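Local coordinates for Esterase/lipase (Uncultured bacterium, PDB 3K6K), which probably hydrolyses carboxylic ester bonds as a hormone-sensitive-lipase homologue built on the alpha/beta hydrolase fold, at residues G77-I83 and S110-L114; Q105-S110 and I297-C301; A148-A154 and P176-V182; M183-F187 and I245-S249. One frame throughout, in Å; residues are numbered along the deposited sequence.

Contact 1. Residues G77-I83 and S110-L114; sequences GAGAAHI and SSATL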
loop_
_atom_site.group_PDB
_atom_site.type_symbol
_atom_site.label_atom_id
_atom_site.label_comp_id
_atom_site.label_asym_id
_atom_site.label_seq_id
_atom_site.Cartn_x
_atom_site.Cartn_y
_atom_site.Cartn_z
ATOM N N GLY A 77 23.301 23.236 -0.207
ATOM C CA GLY A 77 22.103 23.708 -0.855
ATOM C C GLY A 77 20.721 23.520 -0.257
ATOM O O GLY A 77 19.766 23.751 -0.934
ATOM N N ALA A 78 20.626 23.110 0.992
ATOM C CA ALA A 78 19.386 22.632 1.549
ATOM C C ALA A 78 18.339 23.657 1.852
ATOM O O ALA A 78 18.607 24.659 2.449
ATOM C CB ALA A 78 19.631 21.768 2.757
ATOM N N GLY A 79 17.120 23.332 1.454
ATOM C CA GLY A 79 15.917 24.053 1.859
ATOM C C GLY A 79 15.703 23.946 3.355
ATOM O O GLY A 79 16.604 23.551 4.079
ATOM N N ALA A 80 14.510 24.311 3.818
ATOM C CA ALA A 80 14.245 24.444 5.257
ATOM C C ALA A 80 13.482 23.261 5.856
ATOM O O ALA A 80 13.118 23.302 7.016
ATOM C CB ALA A 80 13.520 25.735 5.552
ATOM N N ALA A 81 13.267 22.213 5.076
ATOM C CA ALA A 81 12.709 20.950 5.585
ATOM C C ALA A 81 13.665 20.212 6.552
ATOM O O ALA A 81 14.885 20.248 6.396
ATOM C CB ALA A 81 12.336 20.060 4.413
ATOM N N HIS A 82 13.117 19.558 7.556
ATOM C CA HIS A 82 13.898 18.720 8.432
ATOM C C HIS A 82 13.320 17.330 8.412
ATOM O O HIS A 82 12.060 17.201 8.411
ATOM C CB HIS A 82 13.831 19.268 9.849
ATOM C CG HIS A 82 14.412 20.646 9.970
ATOM N ND1 HIS A 82 15.722 20.866 10.345
ATOM C CD2 HIS A 82 13.887 21.860 9.674
ATOM C CE1 HIS A 82 15.965 22.164 10.314
ATOM N NE2 HIS A 82 14.871 22.788 9.915
ATOM N N ILE A 83 14.215 16.312 8.393
ATOM C CA ILE A 83 13.867 14.921 8.537
ATOM C C ILE A 83 14.446 14.437 9.876
ATOM O O ILE A 83 15.651 14.529 10.127
ATOM C CB ILE A 83 14.414 13.975 7.352
ATOM C CG1 ILE A 83 14.016 14.503 5.960
ATOM C CG2 ILE A 83 13.925 12.535 7.557
ATOM C CD1 ILE A 83 14.634 13.763 4.769
ATOM N N SER A 110 16.427 14.920 -0.984
ATOM C CA SER A 110 15.253 15.624 -0.522
ATOM C C SER A 110 15.511 17.090 -0.199
ATOM O O SER A 110 14.591 17.772 0.268
ATOM C CB SER A 110 14.704 14.923 0.706
ATOM O OG SER A 110 15.758 14.937 1.653
ATOM N N SER A 111 16.743 17.575 -0.432
ATOM C CA SER A 111 17.156 18.970 -0.076
ATOM C C SER A 111 16.795 19.345 1.377
ATOM O O SER A 111 16.392 20.483 1.678
ATOM C CB SER A 111 16.580 20.025 -1.058
ATOM O OG SER A 111 17.423 20.239 -2.189
ATOM N N ALA A 112 16.941 18.379 2.263
ATOM C CA ALA A 112 16.569 18.539 3.637
ATOM C C ALA A 112 17.797 18.467 4.550
ATOM O O ALA A 112 18.902 17.991 4.178
ATOM C CB ALA A 112 15.579 17.431 4.036
ATOM N N THR A 113 17.564 18.899 5.777
ATOM C CA THR A 113 18.483 18.673 6.827
ATOM C C THR A 113 17.959 17.465 7.572
ATOM O O THR A 113 16.859 17.472 8.105
ATOM C CB THR A 113 18.599 19.906 7.738
ATOM O OG1 THR A 113 18.982 21.039 6.940
ATOM C CG2 THR A 113 19.608 19.682 8.846
ATOM N N LEU A 114 18.768 16.427 7.645
ATOM C CA LEU A 114 18.329 15.223 8.294
ATOM C C LEU A 114 19.106 15.108 9.602
ATOM O O LEU A 114 20.284 15.411 9.652
ATOM C CB LEU A 114 18.558 14.043 7.351
ATOM C CG LEU A 114 18.231 12.650 7.864
ATOM C CD1 LEU A 114 17.795 11.728 6.688
ATOM C CD2 LEU A 114 19.466 12.078 8.566
HETATM O O HOH W 1 16.835 22.353 6.291
#

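Contact 2. Residues Q105-S110 and I297-C301; sequences QLAKQS and IKEIC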
loop_
_atom_site.group_PDB
_atom_site.type_symbol
_atom_site.label_atom_id
_atom_site.label_comp_id
_atom_site.label_asym_id
_atom_site.label_seq_id
_atom_site.Cartn_x
_atom_site.Cartn_y
_atom_site.Cartn_z
ATOM N N GLN A 105 21.729 9.765 1.560
ATOM C CA GLN A 105 20.913 9.810 0.322
ATOM C C GLN A 105 19.580 10.505 0.611
ATOM O O GLN A 105 19.174 11.394 -0.129
ATOM C CB GLN A 105 20.701 8.417 -0.336
ATOM C CG GLN A 105 21.942 7.707 -0.815
ATOM C CD GLN A 105 22.651 8.442 -1.975
ATOM O OE1 GLN A 105 23.839 8.159 -2.316
ATOM N NE2 GLN A 105 21.936 9.379 -2.584
ATOM N N LEU A 106 18.910 10.151 1.705
ATOM C CA LEU A 106 17.647 10.833 2.029
ATOM C C LEU A 106 17.912 12.354 2.046
ATOM O O LEU A 106 17.150 13.125 1.460
ATOM C CB LEU A 106 17.056 10.281 3.306
ATOM C CG LEU A 106 16.632 8.817 3.249
ATOM C CD1 LEU A 106 16.276 8.280 4.652
ATOM C CD2 LEU A 106 15.469 8.650 2.266
ATOM N N ALA A 107 18.986 12.794 2.712
ATOM C CA ALA A 107 19.282 14.239 2.825
ATOM C C ALA A 107 19.538 14.946 1.444
ATOM O O ALA A 107 18.909 15.940 1.131
ATOM C CB ALA A 107 20.453 14.466 3.800
ATOM N N LYS A 108 20.451 14.414 0.639
ATOM C CA LYS A 108 20.766 14.986 -0.631
ATOM C C LYS A 108 19.559 15.076 -1.609
ATOM O O LYS A 108 19.249 16.168 -2.116
ATOM C CB LYS A 108 21.901 14.196 -1.282
ATOM C CG LYS A 108 22.351 14.749 -2.617
ATOM C CD LYS A 108 23.661 14.087 -3.009
ATOM C CE LYS A 108 24.238 14.645 -4.312
ATOM N NZ LYS A 108 25.122 15.866 -4.096
ATOM N N GLN A 109 18.893 13.935 -1.855
ATOM C CA GLN A 109 17.739 13.859 -2.760
ATOM C C GLN A 109 16.456 14.551 -2.244
ATOM O O GLN A 109 15.483 14.762 -2.991
ATOM C CB GLN A 109 17.436 12.411 -3.081
ATOM C CG GLN A 109 18.659 11.571 -3.189
ATOM C CD GLN A 109 18.570 10.519 -4.228
ATOM O OE1 GLN A 109 19.067 9.403 -4.036
ATOM N NE2 GLN A 109 17.965 10.859 -5.368
ATOM N N SER A 110 16.427 14.920 -0.984
ATOM C CA SER A 110 15.253 15.624 -0.522
ATOM C C SER A 110 15.511 17.090 -0.199
ATOM O O SER A 110 14.591 17.772 0.268
ATOM C CB SER A 110 14.704 14.923 0.706
ATOM O OG SER A 110 15.758 14.937 1.653
ATOM N N ILE A 297 14.418 5.198 -2.776
ATOM C CA ILE A 297 14.919 6.441 -2.276
ATOM C C ILE A 297 14.394 7.634 -3.094
ATOM O O ILE A 297 13.966 8.654 -2.541
ATOM C CB ILE A 297 16.461 6.320 -2.109
ATOM C CG1 ILE A 297 16.739 5.437 -0.817
ATOM C CG2 ILE A 297 17.091 7.635 -1.884
ATOM C CD1 ILE A 297 18.151 4.851 -0.754
ATOM N N LYS A 298 14.375 7.490 -4.407
ATOM C CA LYS A 298 13.964 8.559 -5.269
ATOM C C LYS A 298 12.506 8.874 -4.970
ATOM O O LYS A 298 12.171 10.042 -4.746
ATOM C CB LYS A 298 14.149 8.158 -6.737
ATOM C CG LYS A 298 14.263 9.353 -7.735
ATOM C CD LYS A 298 15.754 9.897 -7.903
ATOM C CE LYS A 298 16.591 9.197 -9.005
ATOM N NZ LYS A 298 17.217 7.881 -8.603
ATOM N N GLU A 299 11.665 7.836 -4.923
ATOM C CA GLU A 299 10.251 8.011 -4.657
ATOM C C GLU A 299 9.937 8.571 -3.263
ATOM O O GLU A 299 9.042 9.436 -3.139
ATOM C CB GLU A 299 9.482 6.713 -4.880
ATOM C CG GLU A 299 9.511 6.281 -6.292
ATOM C CD GLU A 299 8.776 4.985 -6.557
ATOM O OE1 GLU A 299 8.803 4.587 -7.742
ATOM O OE2 GLU A 299 8.178 4.380 -5.623
ATOM N N ILE A 300 10.665 8.074 -2.246
ATOM C CA ILE A 300 10.501 8.510 -0.873
ATOM C C ILE A 300 10.763 9.986 -0.787
ATOM O O ILE A 300 10.040 10.712 -0.085
ATOM C CB ILE A 300 11.468 7.817 0.099
ATOM C CG1 ILE A 300 11.039 6.366 0.423
ATOM C CG2 ILE A 300 11.548 8.599 1.422
ATOM C CD1 ILE A 300 12.211 5.514 0.814
ATOM N N CYS A 301 11.802 10.425 -1.503
ATOM C CA CYS A 301 12.190 11.831 -1.473
ATOM C C CYS A 301 11.142 12.666 -2.188
ATOM O O CYS A 301 10.764 13.718 -1.696
ATOM C CB CYS A 301 13.622 12.066 -2.002
ATOM S SG CYS A 301 14.888 11.485 -0.785
#

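Contact 3. Residues A148-A154 and P176-V182; sequences ADRIIIA and PMPAGLV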
loop_
_atom_site.group_PDB
_atom_site.type_symbol
_atom_site.label_atom_id
_atom_site.label_comp_id
_atom_site.label_asym_id
_atom_site.label_seq_id
_atom_site.Cartn_x
_atom_site.Cartn_y
_atom_site.Cartn_z
ATOM N N ALA A 148 5.826 22.351 12.979
ATOM C CA ALA A 148 5.724 20.898 12.745
ATOM C C ALA A 148 5.563 20.511 11.268
ATOM O O ALA A 148 5.734 19.327 10.952
ATOM C CB ALA A 148 4.632 20.241 13.591
ATOM N N ASP A 149 5.285 21.495 10.389
ATOM C CA ASP A 149 4.874 21.274 9.023
ATOM C C ASP A 149 6.072 21.243 8.102
ATOM O O ASP A 149 5.945 21.248 6.848
ATOM C CB ASP A 149 4.017 22.439 8.541
ATOM C CG ASP A 149 2.700 22.578 9.297
ATOM O OD1 ASP A 149 2.151 23.709 9.329
ATOM O OD2 ASP A 149 2.192 21.586 9.847
ATOM N N ARG A 150 7.251 21.307 8.704
ATOM C CA ARG A 150 8.423 21.153 7.907
ATOM C C ARG A 150 9.265 19.981 8.380
ATOM O O ARG A 150 10.397 19.835 7.991
ATOM C CB ARG A 150 9.163 22.499 7.726
ATOM C CG ARG A 150 8.774 23.189 6.360
ATOM C CD ARG A 150 9.101 24.691 6.269
ATOM N NE ARG A 150 9.191 25.280 7.614
ATOM C CZ ARG A 150 9.148 26.584 7.883
ATOM N NH1 ARG A 150 9.001 27.473 6.879
ATOM N NH2 ARG A 150 9.239 26.992 9.160
ATOM N N ILE A 151 8.640 19.104 9.143
ATOM C CA ILE A 151 9.298 17.942 9.669
ATOM C C ILE A 151 8.627 16.695 9.148
ATOM O O ILE A 151 7.386 16.604 9.173
ATOM C CB ILE A 151 9.274 17.940 11.183
ATOM C CG1 ILE A 151 9.957 19.216 11.698
ATOM C CG2 ILE A 151 10.006 16.735 11.731
ATOM C CD1 ILE A 151 9.740 19.390 13.178
ATOM N N ILE A 152 9.457 15.767 8.641
ATOM C CA ILE A 152 9.087 14.375 8.411
ATOM C C ILE A 152 9.781 13.432 9.412
ATOM O O ILE A 152 10.929 13.650 9.815
ATOM C CB ILE A 152 9.497 13.948 7.008
ATOM C CG1 ILE A 152 8.773 14.801 5.930
ATOM C CG2 ILE A 152 9.243 12.463 6.849
ATOM C CD1 ILE A 152 7.242 14.408 5.705
ATOM N N ILE A 153 9.110 12.362 9.797
ATOM C CA ILE A 153 9.735 11.405 10.689
ATOM C C ILE A 153 9.897 10.113 9.901
ATOM O O ILE A 153 8.905 9.606 9.357
ATOM C CB ILE A 153 8.901 11.110 11.896
ATOM C CG1 ILE A 153 8.230 12.371 12.400
ATOM C CG2 ILE A 153 9.714 10.442 12.949
ATOM C CD1 ILE A 153 9.110 13.329 13.159
ATOM N N ALA A 154 11.152 9.614 9.855
ATOM C CA ALA A 154 11.557 8.487 9.025
ATOM C C ALA A 154 12.385 7.494 9.833
ATOM O O ALA A 154 12.913 7.816 10.873
ATOM C CB ALA A 154 12.335 8.975 7.840
ATOM N N PRO A 176 2.244 19.069 18.480
ATOM C CA PRO A 176 1.598 18.978 17.164
ATOM C C PRO A 176 2.142 17.773 16.381
ATOM O O PRO A 176 3.102 17.142 16.843
ATOM C CB PRO A 176 1.969 20.292 16.466
ATOM C CG PRO A 176 3.114 20.865 17.244
ATOM C CD PRO A 176 3.096 20.258 18.629
ATOM N N MET A 177 1.512 17.447 15.244
ATOM C CA MET A 177 1.937 16.341 14.391
ATOM C C MET A 177 2.710 16.887 13.199
ATOM O O MET A 177 2.398 17.955 12.710
ATOM C CB MET A 177 0.757 15.491 13.924
ATOM C CG MET A 177 0.099 14.610 14.999
ATOM S SD MET A 177 1.206 13.417 15.792
ATOM C CE MET A 177 0.079 12.236 16.404
ATOM N N PRO A 178 3.707 16.117 12.719
ATOM C CA PRO A 178 4.586 16.469 11.646
ATOM C C PRO A 178 3.897 16.396 10.302
ATOM O O PRO A 178 2.781 15.950 10.218
ATOM C CB PRO A 178 5.675 15.411 11.706
ATOM C CG PRO A 178 5.528 14.716 12.991
ATOM C CD PRO A 178 4.084 14.828 13.346
ATOM N N ALA A 179 4.579 16.886 9.259
ATOM C CA ALA A 179 4.038 16.795 7.911
ATOM C C ALA A 179 3.830 15.359 7.393
ATOM O O ALA A 179 3.027 15.196 6.525
ATOM C CB ALA A 179 4.875 17.611 6.951
ATOM N N GLY A 180 4.515 14.347 7.936
ATOM C CA GLY A 180 4.358 12.922 7.497
ATOM C C GLY A 180 5.273 11.908 8.211
ATOM O O GLY A 180 6.203 12.262 8.914
ATOM N N LEU A 181 4.972 10.632 8.069
ATOM C CA LEU A 181 5.783 9.603 8.608
ATOM C C LEU A 181 6.277 8.735 7.438
ATOM O O LEU A 181 5.421 8.219 6.672
ATOM C CB LEU A 181 4.917 8.760 9.569
ATOM C CG LEU A 181 4.230 9.495 10.750
ATOM C CD1 LEU A 181 3.164 8.668 11.384
ATOM C CD2 LEU A 181 5.223 9.894 11.824
ATOM N N VAL A 182 7.606 8.570 7.255
ATOM C CA VAL A 182 8.138 7.506 6.369
ATOM C C VAL A 182 8.711 6.290 7.103
ATOM O O VAL A 182 9.479 6.425 8.063
ATOM C CB VAL A 182 9.163 8.026 5.415
ATOM C CG1 VAL A 182 9.544 6.940 4.397
ATOM C CG2 VAL A 182 8.606 9.254 4.670
#

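Contact 4. Residues M183-F187 and I245-S249; sequences MLSPF and IHVGS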
loop_
_atom_site.group_PDB
_atom_site.type_symbol
_atom_site.label_atom_id
_atom_site.label_comp_id
_atom_site.label_asym_id
_atom_site.label_seq_id
_atom_site.Cartn_x
_atom_site.Cartn_y
_atom_site.Cartn_z
ATOM N N MET A 183 8.375 5.085 6.649
ATOM C CA MET A 183 8.845 3.848 7.302
ATOM C C MET A 183 9.353 2.786 6.308
ATOM O O MET A 183 8.661 2.391 5.387
ATOM C CB MET A 183 7.757 3.237 8.220
ATOM C CG MET A 183 7.314 4.155 9.359
ATOM S SD MET A 183 5.836 3.486 10.148
ATOM C CE MET A 183 4.564 4.339 9.233
ATOM N N LEU A 184 10.574 2.315 6.513
ATOM C CA LEU A 184 11.227 1.397 5.590
ATOM C C LEU A 184 11.209 0.050 6.333
ATOM O O LEU A 184 11.870 -0.064 7.378
ATOM C CB LEU A 184 12.661 1.928 5.358
ATOM C CG LEU A 184 12.983 2.933 4.251
ATOM C CD1 LEU A 184 11.774 3.723 3.709
ATOM C CD2 LEU A 184 14.217 3.850 4.472
ATOM N N SER A 185 10.403 -0.930 5.876
ATOM C CA SER A 185 10.305 -2.252 6.505
ATOM C C SER A 185 10.078 -2.155 8.022
ATOM O O SER A 185 10.834 -2.776 8.807
ATOM C CB SER A 185 11.604 -3.053 6.304
ATOM O OG SER A 185 11.873 -3.364 4.919
ATOM N N PRO A 186 9.024 -1.423 8.455
ATOM C CA PRO A 186 8.861 -1.168 9.876
ATOM C C PRO A 186 8.666 -2.429 10.742
ATOM O O PRO A 186 7.989 -3.382 10.329
ATOM C CB PRO A 186 7.632 -0.239 9.931
ATOM C CG PRO A 186 6.957 -0.401 8.683
ATOM C CD PRO A 186 7.903 -0.893 7.662
ATOM N N PHE A 187 9.297 -2.447 11.911
ATOM C CA PHE A 187 9.147 -3.564 12.886
ATOM C C PHE A 187 8.119 -3.088 13.894
ATOM O O PHE A 187 8.407 -2.223 14.712
ATOM C CB PHE A 187 10.496 -3.838 13.559
ATOM C CG PHE A 187 10.507 -5.040 14.514
ATOM C CD1 PHE A 187 11.489 -5.141 15.478
ATOM C CD2 PHE A 187 9.574 -6.086 14.393
ATOM C CE1 PHE A 187 11.532 -6.200 16.329
ATOM C CE2 PHE A 187 9.633 -7.166 15.207
ATOM C CZ PHE A 187 10.626 -7.240 16.183
ATOM N N ILE A 245 4.848 3.788 3.643
ATOM C CA ILE A 245 5.573 2.567 4.008
ATOM C C ILE A 245 6.217 1.932 2.735
ATOM O O ILE A 245 5.572 1.755 1.684
ATOM C CB ILE A 245 4.631 1.529 4.741
ATOM C CG1 ILE A 245 3.898 2.166 5.915
ATOM C CG2 ILE A 245 5.439 0.336 5.281
ATOM C CD1 ILE A 245 2.795 1.402 6.357
ATOM N N HIS A 246 7.509 1.657 2.777
ATOM C CA HIS A 246 8.095 0.787 1.755
ATOM C C HIS A 246 8.523 -0.529 2.360
ATOM O O HIS A 246 8.842 -0.570 3.558
ATOM C CB HIS A 246 9.263 1.455 1.090
ATOM C CG HIS A 246 8.844 2.455 0.083
ATOM N ND1 HIS A 246 9.704 2.979 -0.856
ATOM C CD2 HIS A 246 7.622 2.969 -0.186
ATOM C CE1 HIS A 246 9.039 3.825 -1.619
ATOM N NE2 HIS A 246 7.765 3.810 -1.257
ATOM N N VAL A 247 8.547 -1.604 1.576
ATOM C CA VAL A 247 9.012 -2.874 2.132
ATOM C C VAL A 247 9.316 -3.813 0.960
ATOM O O VAL A 247 8.864 -3.559 -0.179
ATOM C CB VAL A 247 7.902 -3.449 3.124
ATOM C CG1 VAL A 247 6.540 -3.713 2.373
ATOM C CG2 VAL A 247 8.366 -4.660 3.909
ATOM N N GLY A 248 10.069 -4.885 1.225
ATOM C CA GLY A 248 10.374 -5.894 0.225
ATOM C C GLY A 248 9.534 -7.145 0.380
ATOM O O GLY A 248 8.912 -7.356 1.443
ATOM N N SER A 249 9.480 -7.931 -0.684
ATOM C CA SER A 249 8.880 -9.230 -0.680
ATOM C C SER A 249 9.541 -10.211 0.275
ATOM O O SER A 249 8.826 -11.040 0.868
ATOM C CB SER A 249 8.951 -9.862 -2.084
ATOM O OG SER A 249 10.147 -9.451 -2.781
#

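Contact 1. Residues G77-I83 and S110-L114
Ile83 and Leu114 slant across one another on one face of the sheet, with Ile83 CG2 4.0 Å from Leu114 CD1. The longer branch of Ile83 takes another course: CG1 lies anti to its own carbonyl carbon (chi1 -53°) and packs on Ala112, CG1 to CB 3.8 Å. Its terminal CD1 meets Ser110 OG at 3.5 Å. On the other face His82 and Thr113 stand side by side and point the same way, and His82 ND1 approaches Thr113 CB obliquely at 4.0 Å. That ND1 is hydrogen-bonded to Trp115 NE1, which probably helps set the turn of the imidazole. Two parallel-sheet bonds run between the faces: Thr113 N to Ala81 O (3.1 Å, nearly straight at 174°) and Ile83 N to Thr113 O (2.9 Å). Beside the first of these bonds, a water accepts from Thr113 OG1 (2.6 Å) and donates to the carbonyls of Gly79 and Ala81. Ser111, with positive phi, follows the last turn of the helix in a Schellman motif and leads the chain toward its strand. With an alanine at Ile83, Ala112 CB would probably lose the CG1 and CD1 contacts, Leu114 CD1 would keep little more than a beta carbon to rest on, and a gap would open toward Ile304. The chemistry is thus divided: apolar contact on the buried face, backbone bonds between, and Ala81 O accepting two hydrogen bonds.

Contact 2. Residues Q105-S110 and I297-C301
Cys301 presses its sulfur against the last turn of helix 96-110, SG lying 3.6 Å from Gln109 CB and 3.8 Å from Ser110 CB. A chi1 of -73° swings the thiol there, to the side of the backbone N of Cys301. Behind it, Cys301 CB rests on the backbone carbonyl of Gln109, 3.4 Å from the oxygen. The side chain of Gln109 crosses those of Ile297 and Lys298 at about a right angle and offers a different end of its amide to each: OE1 touches Ile297 CG2 at 3.4 Å, and NE2 meets the CD methylene of Lys298 at 3.5 Å. No hydrogen bond spans the two segments, so packing alone joins them. Toward the interior, the CD2 branch of Leu106 passes obliquely by the CG2 methyl of Ile300 at 4.0 Å. One turn before Gln109, Gln105 adds its CB to the same Ile297 methyl. Helical backbone bonds, Gln109 N to Gln105 O and Cys301 N to Ile297 O, hold these side chains in their rows. Beyond Ile297 lies Gln284, and a bound sulfate, probably from the crystallisation liquor, sits near the side chain of Gln105. The local helix axes approach to 9.2 Å and cross at -57°. Both helices lie on one face of the sheet: Leu106 touches Tyr85 of strand 82-86, while Ile300 spreads over strands 180-184 and 243-248.

Contact 3. Residues A148-A154 and P176-V182
Pro176 leads in with ring atoms CB and CG against Ala148 CB, CB to CB 3.9 Å. The carbonyl of Met177 meets that methyl, O to CB 3.3 Å. Pro178 lies at a slant to Ile153, its CG 3.6 Å from Ile153 CG1. The amide of Ala179 approaches Ile151 O nearly along the C=O axis (N to O 2.8 Å), yet the bond is bent at the hydrogen, the N-H being shared weakly with Ala148 O. At Gly180 the CD1 methyl of Ile152 sits 3.5 Å from the backbone N; a chi2 of -76° bends it there, and a beta carbon on the glycine would be tight against it. Gly180 O accepts from Ile153 N at 3.0 Å. Leu181 and Ile153 lie side by side, CD2 to CB 3.9 Å, on the face packed by helix 158-172. On the reverse face Val182 CG2 meets Ile152 CG2, and Val182 N donates to Ile153 O. An alanine at Ile152 is likely to open a gap over Gly180 and leave Val182 CG2 without its neighbouring methyl. Strand 151-156, helix 158-172 and strand 180-184 form a beta-alpha-beta crossover of the alpha/beta hydrolase core; the strand-to-helix turn carries GxSxG, probably the nucleophile elbow with Ser157.

Contact 4. Residues M183-F187 and I245-S249
The imidazole of His246 turns away from Leu184, so that only its root touches: His246 CB lies 4.3 Å from Leu184 CD1. The ring itself meets the indole of Trp276 with planes about 55° apart, neither stacked flat nor perpendicular, and its ND1 is hydrogen-bonded to Ser296 OG. The pyrrolidine of Pro186 crosses Ile245 at about a right angle; the CG2 methyl of Ile245 lies against its CD at 3.6 Å and touches CG as well. The other branch of Ile245, CG1, meets the terminal CE of Met183 at 4.0 Å, the methionine being bent at its last torsion (chi3 -93°). Strands 180-184 and 243-248 pair in parallel here, within the central sheet of the alpha/beta hydrolase fold. His246 N donates to Met183 O (2.9 Å), meeting the carbonyl almost head-on, and Ser185 N donates to His246 O (2.8 Å) in a nearly straight bond of 175°. At Ser185 phi turns positive and the chain leaves the sheet. Its OG passes Val247, 3.9 Å from CG2, and is hydrogen-bonded to Glu251 OE2 and Val282 N; Gly248 N reaches the same carboxylate oxygen. Glu251 is probably the acid of a Ser-His-Glu triad with His281 and Ser157, which would make Ser185 a second-shell residue that helps hold the acid in place. Farther along, Ser249 packs on Gly265 of the second subunit. Helix 254-266 flanks the Ile245 face, where Ser257 touches Pro186, Ile245 and Val247.

Overall arrangement
Contacts 1, 3 and 4 belong to one sheet, and contact 2 packs two helices onto a face of it. Contacts 1 and 3 meet between neighbouring strands, where His82 N and Arg150 O, 2.8 Å apart, probably form a hydrogen bond. Contact 2 shares Ser110 with contact 1; its Ile300 reaches both other contacts, CG2 lying 4.0 Å from Val182 CG1 and CD1 3.4 Å from Leu184 CD1. Contacts 3 and 4 follow each other along strand 180-184, their centres 18 Å apart, whereas those of contacts 1 and 4 are 23 Å apart. The probable catalytic site adjoins contact 3, where Ala154 touches the elbow, and contact 4, where Ser185 bonds the probable acid Glu251.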